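Local atomic coordinates of NADH oxidase (Thermus thermophilus, PDB entry 6RVB), a protein that is an FAD-containing coenzyme A disulfide reductase that uses NADH as electron donor. Residues A115-P120 with T132-E137; T241-N246 with P293-L298. All coordinates share one frame; numbering follows the deposited sequence.

Contact 1. Residues A115-P120 with T132-E137. With FAD (flavin-adenine dinucleotide), chain E.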
loop_
_atom_site.group_PDB
_atom_site.type_symbol
_atom_site.label_atom_id
_atom_site.label_comp_id
_atom_site.label_asym_id
_atom_site.label_seq_id
_atom_site.Cartn_x
_atom_site.Cartn_y
_atom_site.Cartn_z
ATOM N N ALA A 115 29.052 -3.361 -4.949
ATOM C CA ALA A 115 29.099 -4.487 -5.914
ATOM C C ALA A 115 29.417 -4.018 -7.348
ATOM O O ALA A 115 29.069 -2.861 -7.712
ATOM C CB ALA A 115 27.799 -5.301 -5.884
ATOM N N ARG A 116 30.067 -4.901 -8.128
ATOM C CA ARG A 116 30.382 -4.678 -9.515
ATOM C C ARG A 116 29.576 -5.622 -10.335
ATOM O O ARG A 116 29.181 -6.684 -9.862
ATOM C CB ARG A 116 31.845 -4.880 -9.776
ATOM C CG ARG A 116 32.375 -6.185 -9.340
ATOM C CD ARG A 116 33.764 -6.474 -9.913
ATOM N NE ARG A 116 34.640 -6.806 -8.823
ATOM C CZ ARG A 116 34.977 -8.035 -8.470
ATOM N NH1 ARG A 116 34.506 -9.065 -9.181
ATOM N NH2 ARG A 116 35.797 -8.218 -7.401
ATOM N N PRO A 117 29.253 -5.228 -11.568
ATOM C CA PRO A 117 28.534 -6.089 -12.517
ATOM C C PRO A 117 29.349 -7.310 -12.857
ATOM O O PRO A 117 30.566 -7.193 -13.007
ATOM C CB PRO A 117 28.422 -5.225 -13.745
ATOM C CG PRO A 117 29.226 -3.998 -13.480
ATOM C CD PRO A 117 29.337 -3.847 -12.035
ATOM N N SER A 118 28.659 -8.437 -12.917
ATOM C CA SER A 118 29.200 -9.740 -13.193
ATOM C C SER A 118 28.990 -10.068 -14.661
ATOM O O SER A 118 27.890 -10.523 -15.050
ATOM C CB SER A 118 28.415 -10.755 -12.413
ATOM O OG SER A 118 29.233 -11.841 -12.064
ATOM N N LEU A 119 30.047 -9.918 -15.470
ATOM C CA LEU A 119 29.989 -10.152 -16.915
ATOM C C LEU A 119 30.084 -11.590 -17.341
ATOM O O LEU A 119 30.902 -12.350 -16.830
ATOM C CB LEU A 119 31.132 -9.413 -17.572
ATOM C CG LEU A 119 31.078 -7.999 -17.090
ATOM C CD1 LEU A 119 32.035 -7.188 -17.912
ATOM C CD2 LEU A 119 29.544 -7.441 -17.083
ATOM N N PRO A 120 29.326 -11.964 -18.370
ATOM C CA PRO A 120 29.471 -13.373 -18.780
ATOM C C PRO A 120 30.640 -13.500 -19.725
ATOM O O PRO A 120 31.113 -12.523 -20.324
ATOM C CB PRO A 120 28.208 -13.605 -19.558
ATOM C CG PRO A 120 28.053 -12.254 -20.310
ATOM C CD PRO A 120 28.671 -11.152 -19.416
ATOM N N THR A 132 27.559 -1.239 -19.412
ATOM C CA THR A 132 27.158 -1.787 -18.118
ATOM C C THR A 132 26.461 -0.687 -17.312
ATOM O O THR A 132 26.690 0.483 -17.582
ATOM C CB THR A 132 28.415 -2.222 -17.500
ATOM O OG1 THR A 132 28.369 -3.627 -17.365
ATOM C CG2 THR A 132 28.710 -1.529 -16.164
ATOM N N LEU A 133 25.552 -0.991 -16.400
ATOM C CA LEU A 133 24.810 0.138 -15.770
ATOM C C LEU A 133 24.816 0.070 -14.312
ATOM O O LEU A 133 23.914 -0.487 -13.736
ATOM C CB LEU A 133 23.334 0.138 -16.103
ATOM C CG LEU A 133 22.763 1.505 -16.410
ATOM C CD1 LEU A 133 21.284 1.606 -16.049
ATOM C CD2 LEU A 133 23.520 2.533 -15.731
ATOM N N ARG A 134 25.799 0.686 -13.691
ATOM C CA ARG A 134 25.975 0.564 -12.246
ATOM C C ARG A 134 26.351 1.887 -11.571
ATOM O O ARG A 134 26.029 2.096 -10.437
ATOM C CB ARG A 134 27.021 -0.503 -11.961
ATOM C CG ARG A 134 27.179 -0.955 -10.548
ATOM C CD ARG A 134 26.106 -1.941 -10.196
ATOM N NE ARG A 134 25.919 -1.985 -8.759
ATOM C CZ ARG A 134 24.790 -2.372 -8.205
ATOM N NH1 ARG A 134 23.753 -2.789 -9.004
ATOM N NH2 ARG A 134 24.735 -2.343 -6.869
ATOM N N THR A 135 27.004 2.805 -12.258
ATOM C CA THR A 135 27.617 3.946 -11.585
ATOM C C THR A 135 27.325 5.215 -12.323
ATOM O O THR A 135 26.780 5.164 -13.416
ATOM C CB THR A 135 29.115 3.793 -11.618
ATOM O OG1 THR A 135 29.566 3.905 -12.974
ATOM C CG2 THR A 135 29.490 2.457 -11.177
ATOM N N MET A 136 27.703 6.371 -11.784
ATOM C CA MET A 136 27.359 7.604 -12.496
ATOM C C MET A 136 28.158 7.651 -13.758
ATOM O O MET A 136 27.728 8.153 -14.744
ATOM C CB MET A 136 27.540 8.836 -11.664
ATOM C CG MET A 136 26.705 8.827 -10.438
ATOM S SD MET A 136 25.144 9.706 -10.645
ATOM C CE MET A 136 25.857 11.312 -11.165
ATOM N N GLU A 137 29.332 7.066 -13.752
ATOM C CA GLU A 137 30.153 7.140 -14.929
ATOM C C GLU A 137 29.519 6.345 -16.021
ATOM O O GLU A 137 29.470 6.802 -17.156
ATOM C CB GLU A 137 31.551 6.633 -14.615
ATOM C CG GLU A 137 32.469 7.643 -13.814
ATOM C CD GLU A 137 32.192 7.752 -12.258
ATOM O OE1 GLU A 137 31.532 6.856 -11.632
ATOM O OE2 GLU A 137 32.656 8.771 -11.664
HETATM P PA FAD E . 27.509 0.997 -4.232
HETATM O O1A FAD E . 27.821 -0.222 -5.248
HETATM O O2A FAD E . 26.285 1.920 -4.411
HETATM O O5B FAD E . 28.835 1.998 -4.097
HETATM C C5B FAD E . 30.190 1.500 -3.834
HETATM C C4B FAD E . 31.252 2.546 -4.178
HETATM O O4B FAD E . 32.373 2.251 -3.364
HETATM C C3B FAD E . 31.608 2.531 -5.656
HETATM O O3B FAD E . 31.316 3.807 -6.331
HETATM C C2B FAD E . 33.057 2.312 -5.573
HETATM O O2B FAD E . 33.513 3.311 -6.487
HETATM C C1B FAD E . 33.482 2.551 -4.091
HETATM N N9A FAD E . 34.620 1.625 -3.765
HETATM C C8A FAD E . 34.710 0.289 -4.076
HETATM N N7A FAD E . 35.934 -0.234 -3.795
HETATM C C5A FAD E . 36.663 0.779 -3.265
HETATM C C6A FAD E . 38.054 0.875 -2.740
HETATM N N6A FAD E . 38.803 -0.267 -2.726
HETATM N N1A FAD E . 38.466 2.097 -2.299
HETATM C C2A FAD E . 37.607 3.188 -2.325
HETATM N N3A FAD E . 36.311 3.219 -2.782
HETATM C C4A FAD E . 35.809 2.021 -3.250
HETATM N N1 FAD E . 17.837 -0.492 -5.170
HETATM C C2 FAD E . 16.545 -0.418 -4.713
HETATM O O2 FAD E . 16.284 -0.637 -3.492
HETATM N N3 FAD E . 15.559 -0.084 -5.567
HETATM C C4 FAD E . 15.759 0.233 -6.895
HETATM O O4 FAD E . 14.819 0.567 -7.715
HETATM C C4X FAD E . 17.156 0.213 -7.433
HETATM N N5 FAD E . 17.378 0.543 -8.756
HETATM C C5X FAD E . 18.675 0.480 -9.202
HETATM C C6 FAD E . 18.960 0.791 -10.555
HETATM C C7 FAD E . 20.283 0.752 -11.039
HETATM C C7M FAD E . 20.522 1.097 -12.483
HETATM C C8 FAD E . 21.426 0.384 -10.119
HETATM C C8M FAD E . 22.859 0.319 -10.575
HETATM C C9 FAD E . 21.149 0.046 -8.777
HETATM C C9A FAD E . 19.827 0.073 -8.249
HETATM N N10 FAD E . 19.584 -0.243 -6.857
HETATM C C10 FAD E . 18.226 -0.188 -6.445
HETATM C "C1'" FAD E . 20.643 -0.684 -5.924
HETATM C "C2'" FAD E . 21.528 0.393 -5.380
HETATM O "O2'" FAD E . 22.363 0.921 -6.401
HETATM C "C3'" FAD E . 22.476 -0.182 -4.363
HETATM O "O3'" FAD E . 21.804 -1.147 -3.563
HETATM C "C4'" FAD E . 22.936 1.033 -3.536
HETATM O "O4'" FAD E . 23.543 2.143 -4.288
HETATM C "C5'" FAD E . 23.748 0.610 -2.296
HETATM O "O5'" FAD E . 25.139 0.457 -2.554
HETATM P P FAD E . 26.332 0.572 -1.471
HETATM O O1P FAD E . 26.359 1.957 -0.846
HETATM O O2P FAD E . 26.747 -0.672 -0.652
HETATM O O3P FAD E . 27.483 0.567 -2.615
#
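Pro117 and Arg134 mark the nearest backbone approach of residues 115-120 and 132-137, their CA atoms 7.1 Å apart; side chains make the contact, and the one hydrogen bond across it runs from a side chain to a backbone carbonyl. Residues 115-117 form a strand; the other segment passes through Arg134 and the N-cap Thr135 into helix 136-145. This is the crossover between the FAD- and NAD-binding domains in a two-dinucleotide-binding-domain flavoprotein of the class-III pyridine nucleotide-disulfide oxidoreductase family: strand 115-117 follows strand 108-111 of the FAD-domain sheet and pairs with strand 243-245, and the loop follows the edge strand 130-131 of the NAD-binding sheet. Pro117 meets two residues of the loop. Its CG rests against Thr132 CG2 at 3.7 Å, the two side chains crossing at about a right angle, while its CD lies 3.9 Å from Arg134 CG. Leu119 adds one touch from the outer end, CD2 reaching to 4.0 Å from Thr132 OG1. Arg134 has CG anti to its backbone N (chi1 -169°), which puts that methylene beside the proline ring; the chain then bends at chi2 (80°). From there NE gives a weak hydrogen bond to Ala115 O, 3.4 Å long, with the N-H...O angle only 131° and the oxygen set obliquely to the guanidinium. The firmer polar partner of Arg134 is Asp281, which takes NH2 in a salt bridge, and NH1 makes a weak hydrogen bond to the NAD ribose oxygen O4D. FAD O2' lies over one guanidinium face. The charged group is thus held where both dinucleotides meet. Ala115 N makes a weak hydrogen bond to the FAD phosphate oxygen O1A, and on the flavin's dimethylbenzene end Arg134 NH1 approaches methyl C8M to 3.6 Å.

Contact 2. Residues T241-N246 with P293-L298. With NAD (nicotinamide-adenine-dinucleotide), chain F.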
loop_
_atom_site.group_PDB
_atom_site.type_symbol
_atom_site.label_atom_id
_atom_site.label_comp_id
_atom_site.label_asym_id
_atom_site.label_seq_id
_atom_site.Cartn_x
_atom_site.Cartn_y
_atom_site.Cartn_z
ATOM N N THR A 241 23.378 -8.530 -16.343
ATOM C CA THR A 241 23.484 -9.949 -16.139
ATOM C C THR A 241 23.853 -10.228 -14.689
ATOM O O THR A 241 24.355 -11.325 -14.363
ATOM C CB THR A 241 24.641 -10.601 -17.037
ATOM O OG1 THR A 241 25.764 -9.716 -17.031
ATOM C CG2 THR A 241 24.235 -10.824 -18.457
ATOM N N GLY A 242 23.659 -9.247 -13.828
ATOM C CA GLY A 242 23.923 -9.506 -12.437
ATOM C C GLY A 242 25.146 -8.865 -11.825
ATOM O O GLY A 242 26.027 -8.396 -12.490
ATOM N N ILE A 243 25.194 -8.856 -10.505
ATOM C CA ILE A 243 26.279 -8.195 -9.819
ATOM C C ILE A 243 26.821 -9.168 -8.829
ATOM O O ILE A 243 26.256 -10.180 -8.614
ATOM C CB ILE A 243 25.785 -6.989 -9.059
ATOM C CG1 ILE A 243 24.588 -7.362 -8.203
ATOM C CG2 ILE A 243 25.274 -5.925 -9.991
ATOM C CD1 ILE A 243 24.026 -6.253 -7.435
ATOM N N ARG A 244 27.988 -8.899 -8.291
ATOM C CA ARG A 244 28.613 -9.731 -7.277
ATOM C C ARG A 244 29.228 -8.668 -6.333
ATOM O O ARG A 244 29.534 -7.534 -6.701
ATOM C CB ARG A 244 29.661 -10.638 -7.914
ATOM C CG ARG A 244 31.093 -9.901 -8.352
ATOM C CD ARG A 244 32.413 -10.838 -8.442
ATOM N NE ARG A 244 32.223 -11.884 -9.487
ATOM C CZ ARG A 244 33.035 -12.163 -10.525
ATOM N NH1 ARG A 244 34.192 -11.521 -10.721
ATOM N NH2 ARG A 244 32.674 -13.108 -11.397
ATOM N N PRO A 245 29.392 -8.994 -5.083
ATOM C CA PRO A 245 29.976 -8.012 -4.163
ATOM C C PRO A 245 31.469 -7.777 -4.307
ATOM O O PRO A 245 32.228 -8.662 -4.713
ATOM C CB PRO A 245 29.733 -8.633 -2.825
ATOM C CG PRO A 245 29.764 -10.057 -3.112
ATOM C CD PRO A 245 29.157 -10.280 -4.451
ATOM N N ASN A 246 31.874 -6.557 -3.964
ATOM C CA ASN A 246 33.266 -6.141 -3.905
ATOM C C ASN A 246 34.061 -6.497 -2.663
ATOM O O ASN A 246 34.467 -5.650 -1.888
ATOM C CB ASN A 246 33.314 -4.680 -4.136
ATOM C CG ASN A 246 33.221 -4.383 -5.529
ATOM O OD1 ASN A 246 33.784 -5.106 -6.350
ATOM N ND2 ASN A 246 32.484 -3.345 -5.865
ATOM N N PRO A 293 21.812 -16.274 6.766
ATOM C CA PRO A 293 22.314 -15.134 6.012
ATOM C C PRO A 293 22.017 -15.268 4.535
ATOM O O PRO A 293 21.913 -16.372 4.004
ATOM C CB PRO A 293 23.812 -15.250 6.225
ATOM C CG PRO A 293 23.949 -15.973 7.411
ATOM C CD PRO A 293 22.899 -16.957 7.453
ATOM N N TYR A 294 21.960 -14.118 3.897
ATOM C CA TYR A 294 21.374 -13.966 2.591
ATOM C C TYR A 294 21.930 -12.667 1.940
ATOM O O TYR A 294 22.390 -11.819 2.638
ATOM C CB TYR A 294 19.877 -13.921 2.799
ATOM C CG TYR A 294 19.121 -13.937 1.551
ATOM C CD1 TYR A 294 18.899 -15.111 0.836
ATOM C CD2 TYR A 294 18.673 -12.776 1.044
ATOM C CE1 TYR A 294 18.248 -15.087 -0.393
ATOM C CE2 TYR A 294 18.000 -12.739 -0.136
ATOM C CZ TYR A 294 17.781 -13.879 -0.881
ATOM O OH TYR A 294 17.066 -13.678 -2.057
ATOM N N TRP A 295 21.951 -12.510 0.631
ATOM C CA TRP A 295 22.522 -11.313 0.100
ATOM C C TRP A 295 21.449 -10.570 -0.562
ATOM O O TRP A 295 20.927 -11.032 -1.501
ATOM C CB TRP A 295 23.656 -11.614 -0.904
ATOM C CG TRP A 295 24.365 -10.393 -1.448
ATOM C CD1 TRP A 295 24.760 -9.336 -0.738
ATOM C CD2 TRP A 295 24.786 -10.129 -2.806
ATOM N NE1 TRP A 295 25.339 -8.404 -1.525
ATOM C CE2 TRP A 295 25.390 -8.870 -2.808
ATOM C CE3 TRP A 295 24.695 -10.816 -4.017
ATOM C CZ2 TRP A 295 25.879 -8.306 -3.924
ATOM C CZ3 TRP A 295 25.171 -10.221 -5.092
ATOM C CH2 TRP A 295 25.721 -8.982 -5.056
ATOM N N LEU A 296 21.088 -9.410 -0.078
ATOM C CA LEU A 296 19.999 -8.673 -0.658
ATOM C C LEU A 296 20.449 -7.196 -0.983
ATOM O O LEU A 296 20.133 -6.262 -0.276
ATOM C CB LEU A 296 18.796 -8.777 0.288
ATOM C CG LEU A 296 17.578 -7.952 -0.011
ATOM C CD1 LEU A 296 16.938 -8.685 -1.118
ATOM C CD2 LEU A 296 16.732 -7.993 1.127
ATOM N N PRO A 297 21.170 -7.002 -2.094
ATOM C CA PRO A 297 21.687 -5.709 -2.497
ATOM C C PRO A 297 20.697 -4.703 -2.953
ATOM O O PRO A 297 20.775 -4.268 -4.078
ATOM C CB PRO A 297 22.548 -6.054 -3.678
ATOM C CG PRO A 297 22.806 -7.430 -3.613
ATOM C CD PRO A 297 21.652 -8.064 -2.968
ATOM N N LEU A 298 19.813 -4.282 -2.083
ATOM C CA LEU A 298 18.912 -3.171 -2.380
ATOM C C LEU A 298 19.338 -1.960 -1.624
ATOM O O LEU A 298 20.046 -2.077 -0.662
ATOM C CB LEU A 298 17.483 -3.514 -1.969
ATOM C CG LEU A 298 17.048 -4.803 -2.655
ATOM C CD1 LEU A 298 15.979 -5.352 -1.933
ATOM C CD2 LEU A 298 16.647 -4.598 -4.058
HETATM P PA NAD F . 19.730 -10.049 -12.043
HETATM O O1A NAD F . 18.509 -9.521 -11.329
HETATM O O2A NAD F . 20.528 -11.084 -11.441
HETATM O O5B NAD F . 19.335 -10.594 -13.525
HETATM C C5B NAD F . 18.602 -11.797 -13.947
HETATM C C4B NAD F . 19.395 -12.675 -14.974
HETATM O O4B NAD F . 19.090 -13.775 -15.876
HETATM C C3B NAD F . 19.775 -11.626 -15.896
HETATM O O3B NAD F . 20.572 -10.884 -15.068
HETATM C C2B NAD F . 20.579 -12.448 -16.853
HETATM O O2B NAD F . 21.997 -12.505 -16.928
HETATM C C1B NAD F . 20.390 -13.836 -16.475
HETATM N N9A NAD F . 20.897 -13.890 -17.905
HETATM C C8A NAD F . 20.254 -13.608 -19.142
HETATM N N7A NAD F . 21.040 -13.735 -20.271
HETATM C C5A NAD F . 22.213 -14.068 -19.754
HETATM C C6A NAD F . 23.307 -14.308 -20.468
HETATM N N6A NAD F . 23.101 -14.182 -21.722
HETATM N N1A NAD F . 24.479 -14.614 -19.840
HETATM C C2A NAD F . 24.413 -14.643 -18.436
HETATM N N3A NAD F . 23.277 -14.364 -17.669
HETATM C C4A NAD F . 22.188 -14.111 -18.336
HETATM O O3 NAD F . 20.716 -8.843 -12.152
HETATM P PN NAD F . 20.489 -7.262 -12.409
HETATM O O1N NAD F . 21.876 -6.887 -12.979
HETATM O O2N NAD F . 19.287 -6.927 -13.175
HETATM O O5D NAD F . 20.139 -6.804 -10.929
HETATM C C5D NAD F . 20.772 -5.683 -10.361
HETATM C C4D NAD F . 20.613 -5.494 -8.844
HETATM O O4D NAD F . 20.714 -4.119 -8.395
HETATM C C3D NAD F . 19.261 -6.044 -8.466
HETATM O O3D NAD F . 19.212 -7.457 -8.174
HETATM C C2D NAD F . 19.029 -5.182 -7.264
HETATM O O2D NAD F . 19.837 -5.639 -6.238
HETATM C C1D NAD F . 19.586 -3.836 -7.638
HETATM N N1N NAD F . 18.449 -3.291 -8.420
HETATM C C2N NAD F . 17.204 -3.197 -7.805
HETATM C C3N NAD F . 16.045 -2.714 -8.458
HETATM C C7N NAD F . 14.692 -2.613 -7.750
HETATM O O7N NAD F . 14.400 -3.286 -6.545
HETATM N N7N NAD F . 13.727 -1.873 -8.308
HETATM C C4N NAD F . 16.168 -2.306 -9.797
HETATM C C5N NAD F . 17.396 -2.415 -10.426
HETATM C C6N NAD F . 18.517 -2.914 -9.733
#
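Ile243 is the first residue of 241-246 to meet residues 293-298, and it does so at Trp295. Two residues lead into it along the NAD: Thr241, with CG2 near the adenosine ribose oxygen O2B and OG1 hydrogen-bonded to Ser118 O, and Gly242, whose N is weakly hydrogen-bonded to the NAD pyrophosphate oxygen O1N. In Ile243, CG1 sits between the backbone N and the carbonyl carbon (chi1 50°), and from there touches Trp295 CH2 at 3.7 Å. CD1 continues to Pro297 CB at 4.0 Å and also packs against NAD C4D, so this methyl lies between protein and dinucleotide. The carbonyl Ile243 O comes to the indole at its edge, near the ring plane, 3.7 Å from CZ3. In the fold, this short strand 243-245 pairs antiparallel with strand 115-117 as one of the links between the FAD- and NAD-binding domains, and Trp295 from the FAD side packs on it. Arg244 adds its CA, obliquely placed near Trp295 CH2, while its side chain starts out away from the indole. Pro245 then lays its ring on the indole in a CH-pi contact: CD is 4.0 Å from the centroid of the Trp295 six-membered ring and 22° off the normal. Pro297 CG occupies the opposite face, over the ring centre, so the indole is sandwiched between two prolines. Trp295 NE1 is hydrogen-bonded to Asp281 O, which helps to set the turn of the indole together with the prolines on its faces. Pro297 is the centre of an inverse gamma turn, closed by Leu298 N to Leu296 O at 2.7 Å, and Pro297 O accepts a 2.7 Å hydrogen bond from NAD O2D.

How the contacts relate
Contact 1 closes before contact 2 opens along the chain, and their centres lie about 12 Å apart. Both use the same two-stranded antiparallel sheet: strand 115-117 belongs to contact 1 and strand 243-245 to contact 2. Ser118 N lies 2.7 Å from Gly242 O and Arg116 O 3.0 Å from Arg244 N, both probable hydrogen bonds joining the strands. Asp281 serves the two contacts, through its carboxylate to Arg134 and its carbonyl to Trp295. All four segments fall in one pyridine nucleotide-disulphide oxidoreductase range, and together they border the place where NAD meets the flavin; each contact reaches both dinucleotides, contact 1 mostly FAD and contact 2 mostly NAD.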